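Local coordinates for protein alpha-1,2-mannosyltransferase (Ktr4), putative (Neosartorya fumigata, PDB 7BOP) that belongs to the GT-A clan of glycosyltransferases, as a putative fungal mannosyltransferase, and is modelled with guanosine-5'-diphosphate, manganese and sodium bound, at residues Ser175-Phe178 against Tyr179-Pro182; Lys372-Cys375 against Arg376-Tyr379. One frame throughout, in Å; residues are numbered along the deposited sequence.

Interaction 1 (Ser175-Phe178 against Tyr179-Pro182); sequences SGMF and YKHP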
ATOM      1  N   SER A 175      -2.553  -6.669  -6.748  1.00 30.13           N
ATOM      2  CA  SER A 175      -1.501  -6.430  -7.735  1.00 29.78           C
ATOM      3  C   SER A 175      -2.005  -6.044  -9.125  1.00 31.21           C
ATOM      4  O   SER A 175      -1.394  -5.201  -9.782  1.00 32.24           O
ATOM      5  CB  SER A 175      -0.592  -7.651  -7.872  1.00 29.86           C
ATOM      6  OG  SER A 175       0.104  -7.925  -6.659  1.00 29.24           O
ATOM      7  N   GLY A 176      -3.074  -6.684  -9.586  1.00 30.59           N
ATOM      8  CA  GLY A 176      -3.512  -6.532 -10.975  1.00 33.04           C
ATOM      9  C   GLY A 176      -4.988  -6.393 -11.287  1.00 33.70           C
ATOM     10  O   GLY A 176      -5.332  -6.113 -12.437  1.00 32.93           O
ATOM     11  N   MET A 177      -5.860  -6.594 -10.300  1.00 34.32           N
ATOM     12  CA  MET A 177      -7.295  -6.704 -10.564  1.00 36.38           C
ATOM     13  C   MET A 177      -8.158  -5.579 -10.006  1.00 36.18           C
ATOM     14  O   MET A 177      -9.161  -5.234 -10.638  1.00 36.68           O
ATOM     15  CB  MET A 177      -7.824  -8.046 -10.054  1.00 38.37           C
ATOM     16  CG  MET A 177      -7.140  -9.269 -10.658  1.00 41.68           C
ATOM     17  SD  MET A 177      -7.258  -9.306 -12.456  1.00 45.74           S
ATOM     18  CE  MET A 177      -6.321 -10.773 -12.830  1.00 51.05           C
ATOM     19  N   PHE A 178      -7.802  -5.003  -8.855  1.00 34.90           N
ATOM     20  CA  PHE A 178      -8.660  -3.979  -8.232  1.00 34.43           C
ATOM     21  C   PHE A 178      -8.940  -2.806  -9.172  1.00 35.87           C
ATOM     22  O   PHE A 178     -10.077  -2.335  -9.250  1.00 36.56           O
ATOM     23  CB  PHE A 178      -8.125  -3.507  -6.865  1.00 33.45           C
ATOM     24  CG  PHE A 178      -7.031  -2.466  -6.931  1.00 31.89           C
ATOM     25  CD1 PHE A 178      -5.708  -2.827  -7.200  1.00 31.84           C
ATOM     26  CD2 PHE A 178      -7.315  -1.126  -6.684  1.00 31.49           C
ATOM     27  CE1 PHE A 178      -4.701  -1.867  -7.231  1.00 30.63           C
ATOM     28  CE2 PHE A 178      -6.318  -0.163  -6.728  1.00 30.99           C
ATOM     29  CZ  PHE A 178      -5.002  -0.535  -6.997  1.00 31.26           C
ATOM     30  N   TYR A 179      -7.917  -2.380  -9.912  1.00 33.11           N
ATOM     31  CA  TYR A 179      -8.043  -1.276 -10.856  1.00 33.42           C
ATOM     32  C   TYR A 179      -8.812  -1.615 -12.152  1.00 35.10           C
ATOM     33  O   TYR A 179      -9.033  -0.727 -12.970  1.00 36.37           O
ATOM     34  CB  TYR A 179      -6.678  -0.672 -11.195  1.00 32.81           C
ATOM     35  CG  TYR A 179      -5.643  -1.623 -11.770  1.00 33.36           C
ATOM     36  CD1 TYR A 179      -5.553  -1.848 -13.141  1.00 32.18           C
ATOM     37  CD2 TYR A 179      -4.712  -2.252 -10.934  1.00 33.49           C
ATOM     38  CE1 TYR A 179      -4.590  -2.697 -13.662  1.00 33.50           C
ATOM     39  CE2 TYR A 179      -3.739  -3.098 -11.443  1.00 33.06           C
ATOM     40  CZ  TYR A 179      -3.674  -3.315 -12.803  1.00 33.41           C
ATOM     41  OH  TYR A 179      -2.709  -4.158 -13.304  1.00 32.93           O
ATOM     42  N   LYS A 180      -9.173  -2.885 -12.331  1.00 36.03           N
ATOM     43  CA  LYS A 180     -10.034  -3.345 -13.418  1.00 37.78           C
ATOM     44  C   LYS A 180     -11.469  -3.604 -12.975  1.00 37.01           C
ATOM     45  O   LYS A 180     -12.288  -3.995 -13.797  1.00 38.53           O
ATOM     46  CB  LYS A 180      -9.473  -4.641 -14.013  1.00 38.74           C
ATOM     47  CG  LYS A 180      -8.108  -4.490 -14.651  1.00 40.75           C
ATOM     48  CD  LYS A 180      -7.681  -5.809 -15.272  1.00 42.19           C
ATOM     49  CE  LYS A 180      -6.323  -5.707 -15.937  1.00 43.56           C
ATOM     50  NZ  LYS A 180      -5.245  -6.332 -15.115  1.00 42.71           N
ATOM     51  N   HIS A 181     -11.788  -3.407 -11.697  1.00 36.38           N
ATOM     52  CA  HIS A 181     -13.148  -3.651 -11.224  1.00 37.00           C
ATOM     53  C   HIS A 181     -14.098  -2.586 -11.808  1.00 38.77           C
ATOM     54  O   HIS A 181     -13.758  -1.397 -11.802  1.00 35.34           O
ATOM     55  CB  HIS A 181     -13.229  -3.647  -9.704  1.00 36.81           C
ATOM     56  CG  HIS A 181     -14.470  -4.298  -9.183  1.00 37.40           C
ATOM     57  ND1 HIS A 181     -15.698  -3.681  -9.236  1.00 39.52           N
ATOM     58  CD2 HIS A 181     -14.686  -5.508  -8.623  1.00 37.89           C
ATOM     59  CE1 HIS A 181     -16.618  -4.474  -8.721  1.00 38.65           C
ATOM     60  NE2 HIS A 181     -16.028  -5.591  -8.336  1.00 39.61           N
ATOM     61  N   PRO A 182     -15.273  -3.004 -12.329  1.00 40.13           N
ATOM     62  CA  PRO A 182     -16.208  -2.029 -12.945  1.00 40.97           C
ATOM     63  C   PRO A 182     -16.616  -0.839 -12.059  1.00 37.54           C
ATOM     64  O   PRO A 182     -16.705   0.283 -12.532  1.00 37.89           O
ATOM     65  CB  PRO A 182     -17.439  -2.894 -13.277  1.00 42.66           C
ATOM     66  CG  PRO A 182     -16.877  -4.253 -13.515  1.00 43.72           C
ATOM     67  CD  PRO A 182     -15.718  -4.397 -12.553  1.00 41.73           C
TER
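Tyr179 folds back over the chain that precedes it, and its ring lies against Phe178 and the peptide of Gly176. Its CG sits between the backbone N and the carbonyl carbon (chi1 57°), which turns the ring back toward residues 175-178. CB only leads off from the chain next to Phe178, and the contacts start further out. CD2 approaches Phe178 CE1 at 3.7 Å, so the edge of Tyr179 is directed at the face of Phe178 in an offset T-shaped pair with planes at 84°. CE2 lies 3.5 Å from Gly176 CA, while CZ is 3.3 Å from Gly176 O, which sits over one face of the ring. The phenol OH ends at Asp297 OD1, its hydrogen-bond partner on helix 294-306.

The same Gly176 O is taken by Lys180, whose chain runs extended to a bend at chi4 that brings NZ within 2.7 Å of it. Lys180 NZ also forms a salt bridge with Asp297, so one carboxylate receives both the phenol and the ammonium. Along the main chain, bonds from Lys180 N to Met177 O (2.9 Å) and from His181 N to Phe178 O form i to i+3 turns. The arrangement is that of an alpha-helix passing through a pi-type turn into 3-10 geometry, here on the way from helix 165-177, whose earlier residues line the GDP pocket, to strand 189-192 of the central GT-A sheet.

Interaction 2 (Lys372-Cys375 against Arg376-Tyr379); sequences KEDC and RPSY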
ATOM      1  N   LYS A 372      15.060  -3.573  12.713  1.00 33.13           N
ATOM      2  CA  LYS A 372      15.759  -3.726  11.425  1.00 34.20           C
ATOM      3  C   LYS A 372      14.851  -3.865  10.191  1.00 31.13           C
ATOM      4  O   LYS A 372      15.348  -3.942   9.073  1.00 31.27           O
ATOM      5  CB  LYS A 372      16.736  -4.909  11.488  1.00 38.06           C
ATOM      6  CG  LYS A 372      16.106  -6.281  11.593  1.00 42.34           C
ATOM      7  CD  LYS A 372      17.158  -7.388  11.551  1.00 47.89           C
ATOM      8  CE  LYS A 372      17.838  -7.587  12.895  1.00 51.68           C
ATOM      9  NZ  LYS A 372      16.944  -8.297  13.854  1.00 54.74           N
ATOM     10  N   GLU A 373      13.538  -3.927  10.394  1.00 31.13           N
ATOM     11  CA  GLU A 373      12.599  -4.044   9.292  1.00 31.55           C
ATOM     12  C   GLU A 373      12.300  -2.717   8.592  1.00 30.28           C
ATOM     13  O   GLU A 373      11.689  -2.726   7.525  1.00 29.53           O
ATOM     14  CB  GLU A 373      11.301  -4.714   9.761  1.00 32.77           C
ATOM     15  CG  GLU A 373      11.480  -6.119  10.339  1.00 33.94           C
ATOM     16  CD  GLU A 373      12.268  -7.055   9.441  1.00 34.92           C
ATOM     17  OE1 GLU A 373      12.097  -7.022   8.213  1.00 35.70           O
ATOM     18  OE2 GLU A 373      13.085  -7.824   9.954  1.00 36.82           O
ATOM     19  N   ASP A 374      12.761  -1.598   9.153  1.00 29.27           N
ATOM     20  CA  ASP A 374      12.554  -0.279   8.555  1.00 28.59           C
ATOM     21  C   ASP A 374      13.520  -0.107   7.385  1.00 29.86           C
ATOM     22  O   ASP A 374      14.733  -0.183   7.570  1.00 28.53           O
ATOM     23  CB  ASP A 374      12.795   0.803   9.616  1.00 28.64           C
ATOM     24  CG  ASP A 374      12.487   2.215   9.139  1.00 28.63           C
ATOM     25  OD1 ASP A 374      11.887   2.428   8.059  1.00 27.94           O
ATOM     26  OD2 ASP A 374      12.842   3.146   9.882  1.00 29.90           O
ATOM     27  N   CYS A 375      12.994   0.131   6.184  1.00 29.96           N
ATOM     28  CA  CYS A 375      13.860   0.351   5.022  1.00 29.22           C
ATOM     29  C   CYS A 375      13.954   1.818   4.596  1.00 29.08           C
ATOM     30  O   CYS A 375      14.646   2.137   3.632  1.00 30.00           O
ATOM     31  CB  CYS A 375      13.418  -0.517   3.854  1.00 30.95           C
ATOM     32  SG  CYS A 375      14.584  -0.459   2.471  1.00 33.69           S
ATOM     33  N   ARG A 376      13.324   2.729   5.336  1.00 27.88           N
ATOM     34  CA  ARG A 376      13.395   4.153   4.982  1.00 28.42           C
ATOM     35  C   ARG A 376      14.817   4.721   4.834  1.00 29.40           C
ATOM     36  O   ARG A 376      15.026   5.542   3.957  1.00 28.82           O
ATOM     37  CB  ARG A 376      12.592   5.003   5.962  1.00 28.49           C
ATOM     38  CG  ARG A 376      11.078   4.853   5.814  1.00 28.36           C
ATOM     39  CD  ARG A 376      10.304   5.602   6.890  1.00 29.30           C
ATOM     40  NE  ARG A 376      10.831   5.243   8.199  1.00 29.64           N
ATOM     41  CZ  ARG A 376      10.876   6.025   9.272  1.00 30.59           C
ATOM     42  NH1 ARG A 376      10.357   7.259   9.275  1.00 30.70           N
ATOM     43  NH2 ARG A 376      11.454   5.545  10.371  1.00 31.20           N
ATOM     44  N   PRO A 377      15.797   4.288   5.671  1.00 30.79           N
ATOM     45  CA  PRO A 377      17.133   4.862   5.464  1.00 31.36           C
ATOM     46  C   PRO A 377      17.683   4.625   4.051  1.00 31.00           C
ATOM     47  O   PRO A 377      18.348   5.509   3.492  1.00 31.82           O
ATOM     48  CB  PRO A 377      17.985   4.158   6.531  1.00 33.43           C
ATOM     49  CG  PRO A 377      17.023   3.807   7.600  1.00 32.86           C
ATOM     50  CD  PRO A 377      15.780   3.395   6.846  1.00 31.09           C
ATOM     51  N   SER A 378      17.366   3.474   3.461  1.00 28.64           N
ATOM     52  CA  SER A 378      17.715   3.222   2.069  1.00 31.15           C
ATOM     53  C   SER A 378      16.849   4.048   1.107  1.00 30.61           C
ATOM     54  O   SER A 378      17.365   4.651   0.166  1.00 28.82           O
ATOM     55  CB  SER A 378      17.575   1.742   1.743  1.00 31.31           C
ATOM     56  OG  SER A 378      17.786   1.522   0.370  1.00 31.41           O
ATOM     57  N   TYR A 379      15.538   4.064   1.335  1.00 29.21           N
ATOM     58  CA  TYR A 379      14.639   4.817   0.451  1.00 28.60           C
ATOM     59  C   TYR A 379      14.951   6.325   0.442  1.00 29.14           C
ATOM     60  O   TYR A 379      14.978   6.959  -0.618  1.00 28.77           O
ATOM     61  CB  TYR A 379      13.171   4.583   0.816  1.00 28.83           C
ATOM     62  CG  TYR A 379      12.241   5.197  -0.209  1.00 28.86           C
ATOM     63  CD1 TYR A 379      12.077   4.604  -1.448  1.00 28.62           C
ATOM     64  CD2 TYR A 379      11.550   6.379   0.047  1.00 29.58           C
ATOM     65  CE1 TYR A 379      11.239   5.143  -2.406  1.00 29.76           C
ATOM     66  CE2 TYR A 379      10.699   6.935  -0.911  1.00 29.53           C
ATOM     67  CZ  TYR A 379      10.550   6.314  -2.135  1.00 29.60           C
ATOM     68  OH  TYR A 379       9.721   6.841  -3.098  1.00 28.92           O
TER
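Asp374 and Arg376 form a local salt bridge combined with a capping bond, at the point where the long loop after strand 346-348 enters the C-terminal helix 376-382. Arg376 grips the carboxylate side-on with two nitrogens: NE reaches OD1 of Asp374 at 3.0 Å, and NH2 reaches OD2 of Asp374 at 2.8 Å. Both oxygens are met on their syn side, and the carboxylate and guanidinium planes are only 22° apart, giving a nearly flat, two-pronged pair. The Arg376 chain bends at chi3 (-51°), which swings the guanidinium back alongside its acceptor.

OD1 of Asp374 has a second donor. Arg376 N approaches Asp374 OD1 from above the carboxylate plane at 3.1 Å. Carrying CG anti to the backbone N (chi1 -175°), Asp374 can serve the main chain and the side chain of the same residue. A second carboxylate, that of Asp36, also bridges to Arg376 NH2, so the buried guanidinium probably has its charge shared between two acids.

Cys375 O then starts the helical bonding: Tyr379 N donates to Cys375 O at 3.1 Å, and a weak bond comes from Ser378 N. Cys375 SG packs 3.8 Å from Ser378 CB and is tied by a disulfide to Cys277, while Ser378 OG turns to Asp260. Tyr379 carries the helix onto the rings of Trp257, Phe279 and Phe220. Overall, an Asx turn closed by Asp374 OD1 and Arg376 N leads into the first helical turn, a characteristic helix N-terminal arrangement, and the disulfide secures this start of the C-terminal helix to the body of the fold.

Both contacts are buried and local, yet they stand at contrasting ends of helices and on opposite sides of the chain's centre, with their nearest atoms about 17 Å apart and no shared element. Interaction 1 lies where a helix of the nucleotide-binding region gives way to a loop; it combines an aromatic pair with polar bonds, its lysine shared between a backbone carbonyl and an acid on a neighbouring helix. Interaction 2 lies where a loop becomes a helix, and there an acid accepts from backbone and guanidinium together. Covalent anchoring also separates them: residues 372-379 include a disulfide cysteine, whereas residues 175-182 are held by noncovalent packing and polar bonds.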